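Local coordinates for putative rRNA methyltransferase (Sorangium cellulosum, PDB 4RWZ), which methylates 16S ribosomal RNA within the 30S subunit, probably at N1 of an adenine, and thereby confers resistance to aminoglycosides, at residues T33-R37 against R60-V64; Y50-P56 against N79-A85; V129-G133 against T210-I214. All blocks are in the same frame, centred on the assembly; numbering follows the deposited sequence.

Contact 1. Residues T33-R37 against R60-V64; sequences TGDGR and RMREV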
loop_
_atom_site.group_PDB
_atom_site.type_symbol
_atom_site.label_atom_id
_atom_site.label_comp_id
_atom_site.label_asym_id
_atom_site.label_seq_id
_atom_site.Cartn_x
_atom_site.Cartn_y
_atom_site.Cartn_z
ATOM N N THR A 33 -2.809 -5.829 1.369
ATOM C CA THR A 33 -1.871 -6.896 0.931
ATOM C C THR A 33 -2.540 -8.298 0.846
ATOM O O THR A 33 -1.932 -9.276 0.342
ATOM C CB THR A 33 -0.673 -6.891 1.892
ATOM O OG1 THR A 33 0.416 -7.626 1.348
ATOM C CG2 THR A 33 -1.077 -7.586 3.194
ATOM N N GLY A 34 -3.767 -8.430 1.352
ATOM C CA GLY A 34 -4.424 -9.727 1.276
ATOM C C GLY A 34 -3.697 -10.805 2.068
ATOM O O GLY A 34 -3.424 -10.644 3.250
ATOM N N ASP A 35 -3.313 -11.881 1.417
ATOM C CA ASP A 35 -2.538 -12.948 2.110
ATOM C C ASP A 35 -1.090 -12.568 2.397
ATOM O O ASP A 35 -0.376 -13.286 3.114
ATOM C CB ASP A 35 -2.633 -14.317 1.419
ATOM C CG ASP A 35 -1.988 -14.383 0.036
ATOM O OD1 ASP A 35 -1.250 -13.452 -0.375
ATOM O OD2 ASP A 35 -2.164 -15.488 -0.583
ATOM N N GLY A 36 -0.667 -11.433 1.815
ATOM C CA GLY A 36 0.650 -10.870 2.128
ATOM C C GLY A 36 1.835 -11.480 1.425
ATOM O O GLY A 36 3.003 -11.200 1.762
ATOM N N ARG A 37 1.564 -12.372 0.489
ATOM C CA ARG A 37 2.639 -13.089 -0.166
ATOM C C ARG A 37 3.521 -12.158 -0.984
ATOM O O ARG A 37 4.742 -12.400 -1.082
ATOM C CB ARG A 37 2.098 -14.229 -1.030
ATOM C CG ARG A 37 1.644 -15.393 -0.159
ATOM C CD ARG A 37 1.178 -16.566 -1.014
ATOM N NE ARG A 37 0.727 -17.620 -0.061
ATOM C CZ ARG A 37 0.430 -18.863 -0.439
ATOM N NH1 ARG A 37 0.553 -19.205 -1.713
ATOM N NH2 ARG A 37 0.034 -19.755 0.459
ATOM N N ARG A 60 -6.432 -12.614 7.303
ATOM C CA ARG A 60 -5.904 -12.909 5.974
ATOM C C ARG A 60 -4.397 -13.082 6.004
ATOM O O ARG A 60 -3.836 -13.755 5.117
ATOM C CB ARG A 60 -6.193 -11.734 4.975
ATOM C CG ARG A 60 -7.698 -11.645 4.629
ATOM C CD ARG A 60 -7.963 -10.516 3.597
ATOM N NE ARG A 60 -9.417 -10.398 3.300
ATOM C CZ ARG A 60 -10.124 -9.261 3.386
ATOM N NH1 ARG A 60 -9.571 -8.158 3.849
ATOM N NH2 ARG A 60 -11.427 -9.256 3.094
ATOM N N MET A 61 -3.747 -12.408 6.962
ATOM C CA MET A 61 -2.261 -12.377 7.052
ATOM C C MET A 61 -1.755 -13.373 8.106
ATOM O O MET A 61 -0.574 -13.397 8.399
ATOM C CB MET A 61 -1.784 -10.971 7.438
ATOM C CG MET A 61 -2.178 -9.951 6.399
ATOM S SD MET A 61 -1.680 -8.261 6.810
ATOM C CE MET A 61 -2.746 -7.986 8.242
ATOM N N ARG A 62 -2.635 -14.188 8.662
ATOM C CA ARG A 62 -2.234 -15.097 9.758
ATOM C C ARG A 62 -1.062 -15.968 9.310
ATOM O O ARG A 62 -0.040 -16.093 10.001
ATOM C CB ARG A 62 -3.393 -16.003 10.153
ATOM C CG ARG A 62 -2.946 -17.086 11.176
ATOM C CD ARG A 62 -3.924 -18.270 11.245
ATOM N NE ARG A 62 -3.987 -19.006 9.976
ATOM C CZ ARG A 62 -3.014 -19.802 9.506
ATOM N NH1 ARG A 62 -1.858 -19.977 10.166
ATOM N NH2 ARG A 62 -3.190 -20.421 8.348
ATOM N N GLU A 63 -1.241 -16.585 8.156
ATOM C CA GLU A 63 -0.269 -17.580 7.707
ATOM C C GLU A 63 1.098 -16.998 7.405
ATOM O O GLU A 63 2.185 -17.498 7.851
ATOM C CB GLU A 63 -0.809 -18.323 6.483
ATOM C CG GLU A 63 0.269 -19.233 5.871
ATOM C CD GLU A 63 -0.197 -19.962 4.581
ATOM O OE1 GLU A 63 -1.412 -20.011 4.286
ATOM O OE2 GLU A 63 0.684 -20.458 3.861
ATOM N N VAL A 64 1.080 -15.978 6.561
ATOM C CA VAL A 64 2.336 -15.347 6.182
ATOM C C VAL A 64 3.029 -14.686 7.354
ATOM O O VAL A 64 4.262 -14.704 7.407
ATOM C CB VAL A 64 2.149 -14.276 5.033
ATOM C CG1 VAL A 64 1.408 -13.052 5.548
ATOM C CG2 VAL A 64 3.507 -13.842 4.521
HETATM O O HOH W 1 -1.242 -15.210 4.864
#
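The loop T33-R37, lying between strand 26-31 and helix 37-45, rests on R60-V64 at the start of helix 62-68. It makes a type II' turn closed by G36 N to T33 O at 2.9 Å. G34, with phi 64°, fills the second position of that turn, where glycine is strongly favoured. G36 is the N-cap of helix 37-45; besides its positive phi, a CB here would clash with V64 CG1, so the side-chain-free residue suits two demands. D35, chi1 p, folds back so that OD1 accepts from R37 N at 3.1 Å, an Asx turn. V64, with chi1 near +60°, brings CG1 within a tight 3.0 Å of D35 O. M61 (m, t, m) sets SD 3.7 Å from T33 CG2, threonine offering a methyl here while its OG1 bonds D30. R60 starts toward the loop, CB 3.4 Å from G34 O, but its extended chain (m, t, t) leads away to a salt bridge with D55. R37, equally extended, reaches E63: NH2 to OE2 is 3.5 Å, and E63 also pairs with R67. A water accepts from V64 N at 3.0 Å, near both D35 O and R60 O. The sequence fits the glycine-rich loop that binds the cofactor in class I methyltransferases. With no direct hydrogen bond between the segments, their junction depends on side chains of R60-V64 packed on the turn, a bridging water and one peripheral salt bridge, R37-E63.

Contact 2. Residues Y50-P56 against N79-A85; sequences YCIGVDP and NALFVVA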
loop_
_atom_site.group_PDB
_atom_site.type_symbol
_atom_site.label_atom_id
_atom_site.label_comp_id
_atom_site.label_asym_id
_atom_site.label_seq_id
_atom_site.Cartn_x
_atom_site.Cartn_y
_atom_site.Cartn_z
ATOM N N TYR A 50 12.862 -2.847 4.360
ATOM C CA TYR A 50 11.875 -3.280 5.336
ATOM C C TYR A 50 10.514 -3.250 4.649
ATOM O O TYR A 50 10.058 -2.205 4.206
ATOM C CB TYR A 50 11.912 -2.369 6.584
ATOM C CG TYR A 50 11.212 -2.985 7.798
ATOM C CD1 TYR A 50 11.828 -3.979 8.556
ATOM C CD2 TYR A 50 9.927 -2.576 8.171
ATOM C CE1 TYR A 50 11.207 -4.537 9.637
ATOM C CE2 TYR A 50 9.280 -3.140 9.281
ATOM C CZ TYR A 50 9.936 -4.129 10.011
ATOM O OH TYR A 50 9.351 -4.725 11.130
ATOM N N CYS A 51 9.840 -4.397 4.571
ATOM C CA CYS A 51 8.612 -4.540 3.756
ATOM C C CYS A 51 7.420 -4.729 4.658
ATOM O O CYS A 51 7.436 -5.634 5.482
ATOM C CB CYS A 51 8.721 -5.739 2.855
ATOM S SG CYS A 51 10.208 -5.642 1.752
ATOM N N ILE A 52 6.417 -3.869 4.524
ATOM C CA ILE A 52 5.280 -3.864 5.440
ATOM C C ILE A 52 4.030 -4.119 4.651
ATOM O O ILE A 52 3.739 -3.378 3.720
ATOM C CB ILE A 52 5.154 -2.492 6.167
ATOM C CG1 ILE A 52 6.472 -2.172 6.889
ATOM C CG2 ILE A 52 3.953 -2.534 7.117
ATOM C CD1 ILE A 52 6.443 -0.764 7.640
ATOM N N GLY A 53 3.273 -5.169 4.991
ATOM C CA GLY A 53 1.994 -5.387 4.322
ATOM C C GLY A 53 0.886 -4.939 5.277
ATOM O O GLY A 53 0.970 -5.187 6.491
ATOM N N VAL A 54 -0.134 -4.265 4.734
ATOM C CA VAL A 54 -1.262 -3.738 5.551
ATOM C C VAL A 54 -2.545 -4.311 5.016
ATOM O O VAL A 54 -2.727 -4.326 3.807
ATOM C CB VAL A 54 -1.336 -2.183 5.402
ATOM C CG1 VAL A 54 -2.419 -1.565 6.337
ATOM C CG2 VAL A 54 -0.013 -1.560 5.748
ATOM N N ASP A 55 -3.476 -4.763 5.880
ATOM C CA ASP A 55 -4.746 -5.229 5.374
ATOM C C ASP A 55 -5.767 -5.068 6.514
ATOM O O ASP A 55 -5.382 -5.143 7.655
ATOM C CB ASP A 55 -4.663 -6.730 5.012
ATOM C CG ASP A 55 -5.861 -7.200 4.199
ATOM O OD1 ASP A 55 -6.923 -7.609 4.789
ATOM O OD2 ASP A 55 -5.789 -7.158 2.958
ATOM N N PRO A 56 -7.023 -4.795 6.177
ATOM C CA PRO A 56 -8.018 -4.576 7.229
ATOM C C PRO A 56 -8.376 -5.821 8.020
ATOM O O PRO A 56 -9.001 -5.645 9.092
ATOM C CB PRO A 56 -9.255 -4.059 6.461
ATOM C CG PRO A 56 -9.052 -4.357 5.086
ATOM C CD PRO A 56 -7.547 -4.439 4.838
ATOM N N ASN A 79 12.796 -8.779 7.853
ATOM C CA ASN A 79 12.461 -7.502 7.261
ATOM C C ASN A 79 11.036 -7.453 6.708
ATOM O O ASN A 79 10.738 -6.620 5.856
ATOM C CB ASN A 79 13.440 -7.125 6.162
ATOM C CG ASN A 79 13.524 -8.182 5.068
ATOM O OD1 ASN A 79 13.354 -9.397 5.340
ATOM N ND2 ASN A 79 13.838 -7.734 3.832
ATOM N N ALA A 80 10.191 -8.378 7.160
ATOM C CA ALA A 80 8.780 -8.303 6.790
ATOM C C ALA A 80 7.948 -8.049 8.030
ATOM O O ALA A 80 8.235 -8.566 9.114
ATOM C CB ALA A 80 8.317 -9.599 6.124
ATOM N N LEU A 81 6.892 -7.268 7.849
ATOM C CA LEU A 81 5.968 -6.965 8.938
ATOM C C LEU A 81 4.554 -6.907 8.378
ATOM O O LEU A 81 4.354 -6.395 7.264
ATOM C CB LEU A 81 6.283 -5.585 9.549
ATOM C CG LEU A 81 5.491 -5.228 10.825
ATOM C CD1 LEU A 81 5.927 -6.170 11.953
ATOM C CD2 LEU A 81 5.789 -3.747 11.142
ATOM N N PHE A 82 3.575 -7.387 9.162
ATOM C CA PHE A 82 2.147 -7.363 8.749
ATOM C C PHE A 82 1.292 -6.601 9.743
ATOM O O PHE A 82 1.343 -6.898 10.922
ATOM C CB PHE A 82 1.657 -8.806 8.555
ATOM C CG PHE A 82 2.438 -9.444 7.432
ATOM C CD1 PHE A 82 2.076 -9.209 6.110
ATOM C CD2 PHE A 82 3.583 -10.150 7.714
ATOM C CE1 PHE A 82 2.864 -9.707 5.069
ATOM C CE2 PHE A 82 4.391 -10.651 6.679
ATOM C CZ PHE A 82 3.990 -10.453 5.358
ATOM N N VAL A 83 0.550 -5.617 9.246
ATOM C CA VAL A 83 -0.137 -4.609 10.052
ATOM C C VAL A 83 -1.626 -4.615 9.732
ATOM O O VAL A 83 -2.018 -4.691 8.572
ATOM C CB VAL A 83 0.462 -3.212 9.732
ATOM C CG1 VAL A 83 -0.382 -2.057 10.341
ATOM C CG2 VAL A 83 1.924 -3.201 10.257
ATOM N N VAL A 84 -2.459 -4.565 10.757
ATOM C CA VAL A 84 -3.884 -4.583 10.522
ATOM C C VAL A 84 -4.444 -3.148 10.528
ATOM O O VAL A 84 -4.462 -2.468 11.583
ATOM C CB VAL A 84 -4.627 -5.403 11.650
ATOM C CG1 VAL A 84 -6.074 -5.476 11.327
ATOM C CG2 VAL A 84 -4.014 -6.813 11.729
ATOM N N ALA A 85 -4.919 -2.695 9.371
ATOM C CA ALA A 85 -5.486 -1.336 9.254
ATOM C C ALA A 85 -6.265 -1.209 7.945
ATOM O O ALA A 85 -6.005 -1.906 6.969
ATOM C CB ALA A 85 -4.388 -0.271 9.315
HETATM O O HOH W 2 9.829 -7.427 11.347
#
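N79 opens the pairing through its carbonyl, which accepts from C51 N at 2.7 Å and lies over one face of the Y50 ring; its amide ND2 bonds T49 O and A43 O, a task suited to asparagine. A80, small where helix 37-45 comes close, is in register with C51, and its own carbonyl holds a water that accepts from Y50 OH at 2.8 Å. L81 is hydrogen-bonded twice to the neighbouring strand, N to C51 O at 2.9 Å and O from G53 N at 2.8 Å, while its CB meets Y50 CE2 at 3.9 Å. F82 faces G53, whose lack of a CB makes room, since one would come within 3.2 Å of F82 CD1. V83 repeats the pattern: its N gives to G53 O at 2.8 Å, its O takes from D55 N at 3.1 Å, and its CG2 touches I52 CG2 at 3.8 Å. V84 pairs with D55, and A85 N closes the ladder on D55 O at 3.0 Å, while A85 CB packs on V54 CG1 at 3.8 Å. The strands run parallel, 22° apart; they form the beta-alpha-beta unit with helix 62-68 as its connection. Strand 80-84 is the outermost strand on this side of the Rossmann-like sheet and 49-55 continues inward to 26-31; C51 and F82 face helix 37-45, whereas L81 turns to L17 of helix 14-21.

Contact 3. Residues V129-G133 against T210-I214; sequences VRPGG and TAEAI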
loop_
_atom_site.group_PDB
_atom_site.type_symbol
_atom_site.label_atom_id
_atom_site.label_comp_id
_atom_site.label_asym_id
_atom_site.label_seq_id
_atom_site.Cartn_x
_atom_site.Cartn_y
_atom_site.Cartn_z
ATOM N N VAL A 129 3.929 8.133 2.494
ATOM C CA VAL A 129 5.059 8.147 1.586
ATOM C C VAL A 129 6.045 9.247 1.938
ATOM O O VAL A 129 5.647 10.357 2.226
ATOM C CB VAL A 129 4.570 8.357 0.151
ATOM C CG1 VAL A 129 5.748 8.212 -0.852
ATOM C CG2 VAL A 129 3.516 7.286 -0.164
ATOM N N ARG A 130 7.332 8.943 1.890
ATOM C CA ARG A 130 8.324 9.992 2.181
ATOM C C ARG A 130 8.463 10.858 0.939
ATOM O O ARG A 130 8.187 10.385 -0.182
ATOM C CB ARG A 130 9.659 9.382 2.648
ATOM C CG ARG A 130 10.508 8.776 1.603
ATOM C CD ARG A 130 11.805 8.251 2.237
ATOM N NE ARG A 130 11.512 7.240 3.241
ATOM C CZ ARG A 130 12.242 7.046 4.338
ATOM N NH1 ARG A 130 13.303 7.834 4.558
ATOM N NH2 ARG A 130 11.907 6.080 5.217
ATOM N N PRO A 131 8.850 12.139 1.114
ATOM C CA PRO A 131 9.100 13.022 -0.045
ATOM C C PRO A 131 10.022 12.348 -1.035
ATOM O O PRO A 131 10.997 11.692 -0.634
ATOM C CB PRO A 131 9.805 14.246 0.571
ATOM C CG PRO A 131 9.321 14.282 1.988
ATOM C CD PRO A 131 9.117 12.818 2.394
ATOM N N GLY A 132 9.650 12.377 -2.309
ATOM C CA GLY A 132 10.438 11.707 -3.327
ATOM C C GLY A 132 10.144 10.219 -3.484
ATOM O O GLY A 132 10.643 9.578 -4.390
ATOM N N GLY A 133 9.333 9.651 -2.605
ATOM C CA GLY A 133 8.967 8.265 -2.750
ATOM C C GLY A 133 7.938 8.069 -3.855
ATOM O O GLY A 133 7.506 9.027 -4.522
ATOM N N THR A 210 1.745 5.267 -11.756
ATOM C CA THR A 210 2.720 5.526 -10.696
ATOM C C THR A 210 2.754 7.029 -10.464
ATOM O O THR A 210 2.401 7.818 -11.334
ATOM C CB THR A 210 4.183 5.044 -11.025
ATOM O OG1 THR A 210 4.740 5.882 -12.043
ATOM C CG2 THR A 210 4.223 3.561 -11.450
ATOM N N ALA A 211 3.104 7.442 -9.253
ATOM C CA ALA A 211 3.241 8.858 -9.001
ATOM C C ALA A 211 4.304 9.098 -7.948
ATOM O O ALA A 211 4.591 8.221 -7.119
ATOM C CB ALA A 211 1.880 9.460 -8.540
ATOM N N GLU A 212 4.887 10.274 -7.980
ATOM C CA GLU A 212 5.961 10.605 -7.042
ATOM C C GLU A 212 5.434 11.518 -5.938
ATOM O O GLU A 212 4.736 12.484 -6.230
ATOM C CB GLU A 212 7.101 11.328 -7.791
ATOM C CG GLU A 212 8.268 11.750 -6.876
ATOM C CD GLU A 212 9.380 12.490 -7.648
ATOM O OE1 GLU A 212 9.364 12.458 -8.884
ATOM O OE2 GLU A 212 10.237 13.131 -7.020
ATOM N N ALA A 213 5.806 11.243 -4.693
ATOM C CA ALA A 213 5.381 12.124 -3.606
ATOM C C ALA A 213 6.178 13.405 -3.733
ATOM O O ALA A 213 7.419 13.380 -3.730
ATOM C CB ALA A 213 5.634 11.468 -2.259
ATOM N N ILE A 214 5.471 14.521 -3.865
ATOM C CA ILE A 214 6.150 15.802 -3.983
ATOM C C ILE A 214 5.953 16.778 -2.838
ATOM O O ILE A 214 5.165 16.577 -1.903
ATOM C CB ILE A 214 5.763 16.515 -5.324
ATOM C CG1 ILE A 214 4.256 16.661 -5.401
ATOM C CG2 ILE A 214 6.360 15.752 -6.538
ATOM C CD1 ILE A 214 3.726 17.408 -6.635
HETATM O O HOH W 3 12.623 10.798 -6.077
#
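V129 comes first, pointing its CB at the partner strand so that CG1 meets A213 CB at 3.5 Å; the branched valine fills the space left by the small alanine. R130 turns its side chain away, its NH2 bonding L97 O, but its carbonyl both accepts from G133 N at 2.8 Å, closing a type II turn, and lies 3.5 Å from A213 CB. P131 takes the second position of that turn, where its fixed phi of -50° fits. G132 takes the third, at phi 84°, where a side chain would be jammed against the preceding carbonyl. Its N donates to A213 O at 2.8 Å, and its O accepts from a water that also reaches E212 OE2 weakly; OE1 of E212 pairs with R179. Glycine suits G133 too, since a CB would clash with V129 CG1. Its O takes the bond from A213 N at 2.8 Å and a CA-H...O contact from E212 CA at 3.4 Å. From here the chain runs on as strand 133-139, antiparallel to 207-213 in the mixed sheet. Strand 176-183 flanks 207-213 beyond, while V129 leans on L101 of strand 98-104.

In the fold
Contacts 1 and 2 are one continuous structure, their centres 9 Å apart and their segments interleaved along the chain. Three polar links join them: the R60 NH1 to D55 OD1 salt bridge (2.9 Å), a hydrogen bond from G34 N to D55 OD2, and a probable one from T33 N to V54 O (2.9 Å); V64 CG2 also packs on F82 CZ at 3.5 Å. Following strands 26-31 and 49-55, contact 1 sits at the C-terminal ends of the parallel strands, where class I methyltransferases generally bind S-adenosylmethionine. Contact 3 lies at the opposite end, where strand 133-139 starts; its nearest atoms are about 15 Å from contact 1 and about 9 Å from contact 2, so it touches neither, though contacts 2 and 3 share a sheet.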